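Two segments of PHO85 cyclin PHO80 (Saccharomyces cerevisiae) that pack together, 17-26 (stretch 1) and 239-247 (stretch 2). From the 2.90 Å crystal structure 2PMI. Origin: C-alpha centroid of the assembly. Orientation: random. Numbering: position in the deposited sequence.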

ATOM      1  N   GLY B  17     -10.745  30.773 -32.371  1.00 64.79           N
ATOM      2  CA  GLY B  17     -10.160  29.458 -32.783  1.00 70.24           C
ATOM      3  C   GLY B  17      -9.163  28.955 -31.756  1.00 71.28           C
ATOM      4  O   GLY B  17      -8.224  29.674 -31.409  1.00 74.57           O
ATOM      5  N   ILE B  18      -9.357  27.727 -31.273  1.00 65.35           N
ATOM      6  CA  ILE B  18      -8.465  27.155 -30.264  1.00 58.52           C
ATOM      7  C   ILE B  18      -8.058  25.709 -30.520  1.00 55.10           C
ATOM      8  O   ILE B  18      -8.846  24.915 -31.034  1.00 54.10           O
ATOM      9  CB  ILE B  18      -9.097  27.240 -28.870  1.00 54.11           C
ATOM     10  CG1 ILE B  18     -10.587  26.924 -28.966  1.00 57.73           C
ATOM     11  CG2 ILE B  18      -8.872  28.618 -28.279  1.00 48.37           C
ATOM     12  CD1 ILE B  18     -11.338  27.111 -27.670  1.00 66.01           C
ATOM     13  N   PRO B  19      -6.811  25.349 -30.157  1.00 51.55           N
ATOM     14  CA  PRO B  19      -6.251  24.002 -30.327  1.00 53.03           C
ATOM     15  C   PRO B  19      -7.256  22.931 -29.904  1.00 56.78           C
ATOM     16  O   PRO B  19      -8.308  23.259 -29.353  1.00 59.96           O
ATOM     17  CB  PRO B  19      -5.024  24.023 -29.420  1.00 50.13           C
ATOM     18  CG  PRO B  19      -4.572  25.437 -29.509  1.00 45.80           C
ATOM     19  CD  PRO B  19      -5.866  26.220 -29.434  1.00 45.15           C
ATOM     20  N   LYS B  20      -6.939  21.660 -30.146  1.00 53.76           N
ATOM     21  CA  LYS B  20      -7.857  20.585 -29.775  1.00 50.18           C
ATOM     22  C   LYS B  20      -7.163  19.264 -29.505  1.00 49.00           C
ATOM     23  O   LYS B  20      -7.270  18.334 -30.295  1.00 53.44           O
ATOM     24  CB  LYS B  20      -8.901  20.379 -30.873  1.00 50.78           C
ATOM     25  CG  LYS B  20      -9.984  19.371 -30.511  1.00 55.22           C
ATOM     26  CD  LYS B  20     -11.008  19.251 -31.623  1.00 55.06           C
ATOM     27  CE  LYS B  20     -12.005  18.138 -31.366  1.00 56.89           C
ATOM     28  NZ  LYS B  20     -12.871  17.913 -32.559  1.00 60.73           N
ATOM     29  N   VAL B  21      -6.465  19.183 -28.380  1.00 46.14           N
ATOM     30  CA  VAL B  21      -5.754  17.967 -28.002  1.00 45.63           C
ATOM     31  C   VAL B  21      -6.710  16.814 -27.694  1.00 42.34           C
ATOM     32  O   VAL B  21      -7.797  17.031 -27.181  1.00 46.63           O
ATOM     33  CB  VAL B  21      -4.874  18.223 -26.765  1.00 47.22           C
ATOM     34  CG1 VAL B  21      -5.591  19.168 -25.828  1.00 54.10           C
ATOM     35  CG2 VAL B  21      -4.568  16.911 -26.048  1.00 41.27           C
ATOM     36  N   ILE B  22      -6.294  15.595 -28.022  1.00 37.69           N
ATOM     37  CA  ILE B  22      -7.089  14.399 -27.772  1.00 37.25           C
ATOM     38  C   ILE B  22      -6.348  13.599 -26.723  1.00 38.88           C
ATOM     39  O   ILE B  22      -5.240  13.156 -26.965  1.00 36.21           O
ATOM     40  CB  ILE B  22      -7.211  13.528 -29.023  1.00 36.18           C
ATOM     41  CG1 ILE B  22      -8.009  14.274 -30.096  1.00 34.85           C
ATOM     42  CG2 ILE B  22      -7.860  12.188 -28.662  1.00 26.67           C
ATOM     43  CD1 ILE B  22      -7.833  13.699 -31.504  1.00 29.25           C
ATOM     44  N   LEU B  23      -6.975  13.400 -25.569  1.00 43.46           N
ATOM     45  CA  LEU B  23      -6.359  12.679 -24.455  1.00 42.26           C
ATOM     46  C   LEU B  23      -6.484  11.160 -24.535  1.00 40.37           C
ATOM     47  O   LEU B  23      -7.352  10.641 -25.227  1.00 40.70           O
ATOM     48  CB  LEU B  23      -6.974  13.159 -23.135  1.00 40.19           C
ATOM     49  CG  LEU B  23      -6.907  14.660 -22.836  1.00 36.42           C
ATOM     50  CD1 LEU B  23      -8.097  15.030 -21.960  1.00 37.27           C
ATOM     51  CD2 LEU B  23      -5.578  15.023 -22.176  1.00 14.92           C
ATOM     52  N   PRO B  24      -5.601  10.438 -23.818  1.00 38.02           N
ATOM     53  CA  PRO B  24      -5.491   8.980 -23.700  1.00 33.38           C
ATOM     54  C   PRO B  24      -6.568   8.459 -22.758  1.00 33.38           C
ATOM     55  O   PRO B  24      -6.995   9.171 -21.854  1.00 29.41           O
ATOM     56  CB  PRO B  24      -4.120   8.783 -23.064  1.00 39.50           C
ATOM     57  CG  PRO B  24      -3.402  10.059 -23.308  1.00 39.00           C
ATOM     58  CD  PRO B  24      -4.457  11.083 -23.154  1.00 41.08           C
ATOM     59  N   ALA B  25      -7.002   7.218 -22.945  1.00 37.73           N
ATOM     60  CA  ALA B  25      -8.017   6.661 -22.058  1.00 40.25           C
ATOM     61  C   ALA B  25      -7.420   6.459 -20.664  1.00 45.00           C
ATOM     62  O   ALA B  25      -8.148   6.334 -19.677  1.00 49.16           O
ATOM     63  CB  ALA B  25      -8.535   5.336 -22.605  1.00 30.10           C
ATOM     64  N   ASP B  26      -6.088   6.451 -20.596  1.00 45.78           N
ATOM     65  CA  ASP B  26      -5.353   6.256 -19.344  1.00 47.43           C
ATOM     66  C   ASP B  26      -4.702   7.553 -18.851  1.00 50.11           C
ATOM     67  O   ASP B  26      -3.732   8.023 -19.450  1.00 55.96           O
ATOM     68  CB  ASP B  26      -4.282   5.187 -19.562  1.00 47.04           C
ATOM     69  CG  ASP B  26      -3.503   4.868 -18.310  1.00 51.07           C
ATOM     70  OD1 ASP B  26      -2.659   3.953 -18.375  1.00 55.33           O
ATOM     71  OD2 ASP B  26      -3.726   5.524 -17.270  1.00 55.61           O
ATOM     72  N   ARG B 239      -4.859  27.955 -19.632  1.00 47.95           N
ATOM     73  CA  ARG B 239      -4.533  27.323 -20.893  1.00 44.36           C
ATOM     74  C   ARG B 239      -5.710  27.346 -21.856  1.00 48.17           C
ATOM     75  O   ARG B 239      -6.782  26.821 -21.562  1.00 51.58           O
ATOM     76  CB  ARG B 239      -4.084  25.882 -20.665  1.00 44.67           C
ATOM     77  CG  ARG B 239      -2.612  25.612 -20.982  1.00 53.50           C
ATOM     78  CD  ARG B 239      -1.672  26.083 -19.881  1.00 51.54           C
ATOM     79  NE  ARG B 239      -1.888  27.482 -19.527  1.00 58.86           N
ATOM     80  CZ  ARG B 239      -1.078  28.192 -18.743  1.00 60.09           C
ATOM     81  NH1 ARG B 239       0.013  27.636 -18.224  1.00 63.22           N
ATOM     82  NH2 ARG B 239      -1.358  29.460 -18.477  1.00 52.52           N
ATOM     83  N   LYS B 240      -5.507  27.964 -23.012  1.00 50.05           N
ATOM     84  CA  LYS B 240      -6.547  28.043 -24.025  1.00 50.02           C
ATOM     85  C   LYS B 240      -6.535  26.727 -24.825  1.00 51.74           C
ATOM     86  O   LYS B 240      -5.981  26.666 -25.918  1.00 50.84           O
ATOM     87  CB  LYS B 240      -6.272  29.243 -24.936  1.00 46.53           C
ATOM     88  CG  LYS B 240      -7.524  29.900 -25.503  1.00 53.90           C
ATOM     89  CD  LYS B 240      -7.189  31.021 -26.481  1.00 55.21           C
ATOM     90  CE  LYS B 240      -8.444  31.631 -27.089  1.00 53.42           C
ATOM     91  NZ  LYS B 240      -8.146  32.499 -28.267  1.00 51.52           N
ATOM     92  N   VAL B 241      -7.140  25.674 -24.269  1.00 56.38           N
ATOM     93  CA  VAL B 241      -7.170  24.358 -24.930  1.00 55.08           C
ATOM     94  C   VAL B 241      -8.525  23.629 -24.823  1.00 56.07           C
ATOM     95  O   VAL B 241      -9.256  23.790 -23.844  1.00 57.49           O
ATOM     96  CB  VAL B 241      -6.105  23.398 -24.331  1.00 51.64           C
ATOM     97  CG1 VAL B 241      -5.589  22.480 -25.409  1.00 45.21           C
ATOM     98  CG2 VAL B 241      -4.975  24.181 -23.676  1.00 45.56           C
ATOM     99  N   ASP B 242      -8.842  22.821 -25.830  1.00 52.55           N
ATOM    100  CA  ASP B 242     -10.084  22.047 -25.858  1.00 51.47           C
ATOM    101  C   ASP B 242      -9.748  20.565 -25.757  1.00 54.17           C
ATOM    102  O   ASP B 242      -9.372  19.953 -26.761  1.00 60.66           O
ATOM    103  CB  ASP B 242     -10.842  22.269 -27.174  1.00 54.81           C
ATOM    104  CG  ASP B 242     -11.674  23.535 -27.175  1.00 57.89           C
ATOM    105  OD1 ASP B 242     -12.126  23.946 -26.087  1.00 65.75           O
ATOM    106  OD2 ASP B 242     -11.900  24.103 -28.267  1.00 54.11           O
ATOM    107  N   TYR B 243      -9.892  19.974 -24.574  1.00 48.74           N
ATOM    108  CA  TYR B 243      -9.568  18.557 -24.423  1.00 45.96           C
ATOM    109  C   TYR B 243     -10.707  17.626 -24.779  1.00 44.98           C
ATOM    110  O   TYR B 243     -11.749  17.627 -24.136  1.00 45.14           O
ATOM    111  CB  TYR B 243      -9.114  18.242 -23.003  1.00 45.34           C
ATOM    112  CG  TYR B 243      -7.873  18.975 -22.579  1.00 44.32           C
ATOM    113  CD1 TYR B 243      -7.945  20.277 -22.088  1.00 40.64           C
ATOM    114  CD2 TYR B 243      -6.620  18.361 -22.661  1.00 46.35           C
ATOM    115  CE1 TYR B 243      -6.799  20.955 -21.683  1.00 45.71           C
ATOM    116  CE2 TYR B 243      -5.465  19.027 -22.259  1.00 45.66           C
ATOM    117  CZ  TYR B 243      -5.563  20.325 -21.769  1.00 48.69           C
ATOM    118  OH  TYR B 243      -4.431  20.991 -21.360  1.00 53.61           O
ATOM    119  N   VAL B 244     -10.477  16.817 -25.806  1.00 50.04           N
ATOM    120  CA  VAL B 244     -11.451  15.850 -26.295  1.00 54.48           C
ATOM    121  C   VAL B 244     -11.011  14.439 -25.926  1.00 56.17           C
ATOM    122  O   VAL B 244      -9.960  13.972 -26.379  1.00 60.32           O
ATOM    123  CB  VAL B 244     -11.570  15.921 -27.833  1.00 57.61           C
ATOM    124  CG1 VAL B 244     -12.557  14.865 -28.333  1.00 56.90           C
ATOM    125  CG2 VAL B 244     -11.995  17.319 -28.256  1.00 60.89           C
ATOM    126  N   LEU B 245     -11.803  13.753 -25.112  1.00 52.40           N
ATOM    127  CA  LEU B 245     -11.451  12.398 -24.724  1.00 50.06           C
ATOM    128  C   LEU B 245     -12.160  11.413 -25.644  1.00 51.30           C
ATOM    129  O   LEU B 245     -13.380  11.385 -25.701  1.00 54.56           O
ATOM    130  CB  LEU B 245     -11.830  12.152 -23.261  1.00 47.67           C
ATOM    131  CG  LEU B 245     -11.583  10.790 -22.594  1.00 48.36           C
ATOM    132  CD1 LEU B 245     -10.143  10.351 -22.758  1.00 54.23           C
ATOM    133  CD2 LEU B 245     -11.916  10.901 -21.118  1.00 45.86           C
ATOM    134  N   PRO B 246     -11.392  10.601 -26.388  1.00 55.55           N
ATOM    135  CA  PRO B 246     -11.884   9.591 -27.329  1.00 61.00           C
ATOM    136  C   PRO B 246     -13.235   9.018 -26.924  1.00 70.32           C
ATOM    137  O   PRO B 246     -13.401   8.532 -25.805  1.00 73.17           O
ATOM    138  CB  PRO B 246     -10.783   8.553 -27.295  1.00 57.92           C
ATOM    139  CG  PRO B 246      -9.572   9.415 -27.239  1.00 58.28           C
ATOM    140  CD  PRO B 246      -9.936  10.466 -26.212  1.00 57.28           C
ATOM    141  N   PRO B 247     -14.214   9.054 -27.842  1.00 75.24           N
ATOM    142  CA  PRO B 247     -15.576   8.556 -27.617  1.00 76.64           C
ATOM    143  C   PRO B 247     -15.643   7.155 -27.025  1.00 75.84           C
ATOM    144  O   PRO B 247     -14.577   6.532 -26.847  1.00 77.54           O
ATOM    145  CB  PRO B 247     -16.201   8.622 -29.008  1.00 80.45           C
ATOM    146  CG  PRO B 247     -15.477   9.782 -29.643  1.00 82.03           C
ATOM    147  CD  PRO B 247     -14.051   9.512 -29.234  1.00 78.48           C
TER

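Two extended segments can pair without building a sheet, and this contact in the cyclin PHO80 illustrates how. The stretches run in broadly the same direction, 41° apart end to end, and advance in register from Pro19 beside Val241 to Leu23 beside Leu245. A single bridge joins Ile22 and Val244. It is Val244 that does the bonding: its N donates to Val21 O at 3.0 Å, almost perfectly straight, and its O accepts from Leu23 N at 3.1 Å. Val244 O also lies 3.2 Å from Ile22 CA, a CA-H...O contact, and Asp242 O repeats the pattern 3.4 Å from Lys20 CA. Asp242 O is no hydrogen-bond partner for Val21 N, because the angle is poor.

With the backbones side by side, most CA-to-CB bonds point sideways, so rotamers govern much of what meets. Val21, with chi1 at 37° (p), lays CG1 over a face of the Tyr243 ring, 3.9 Å from its centroid in a CH-pi contact; the same CG1 reaches Val241 CG1 at 3.3 Å. Tyr243 adopts m, and its OH is hydrogen-bonded elsewhere in the structure. Leu23, m at chi1 and t at chi2, brings its end nearer the partner, CD1 lying 3.5 Å from Tyr243 CB. Leu245 (t, p) likewise turns inward, its CD1 coming within 4.3 Å of Leu23 CB.

Another row flanks the backbones. Ile22, m then t, sets CG2 3.6 Å from Pro246 CG. Lysines contribute hydrocarbon here: the all-t chain of Lys20 passes Val244, CE to CG2 at 3.2 Å, while Lys240, extended beyond an off-well chi1, places CE 3.3 Å from Ile18 CG2. Ile18 points toward the partner, and its t chi2 extends CD1 to 3.1 Å from Asp242 OD2, a tight approach without a hydrogen bond.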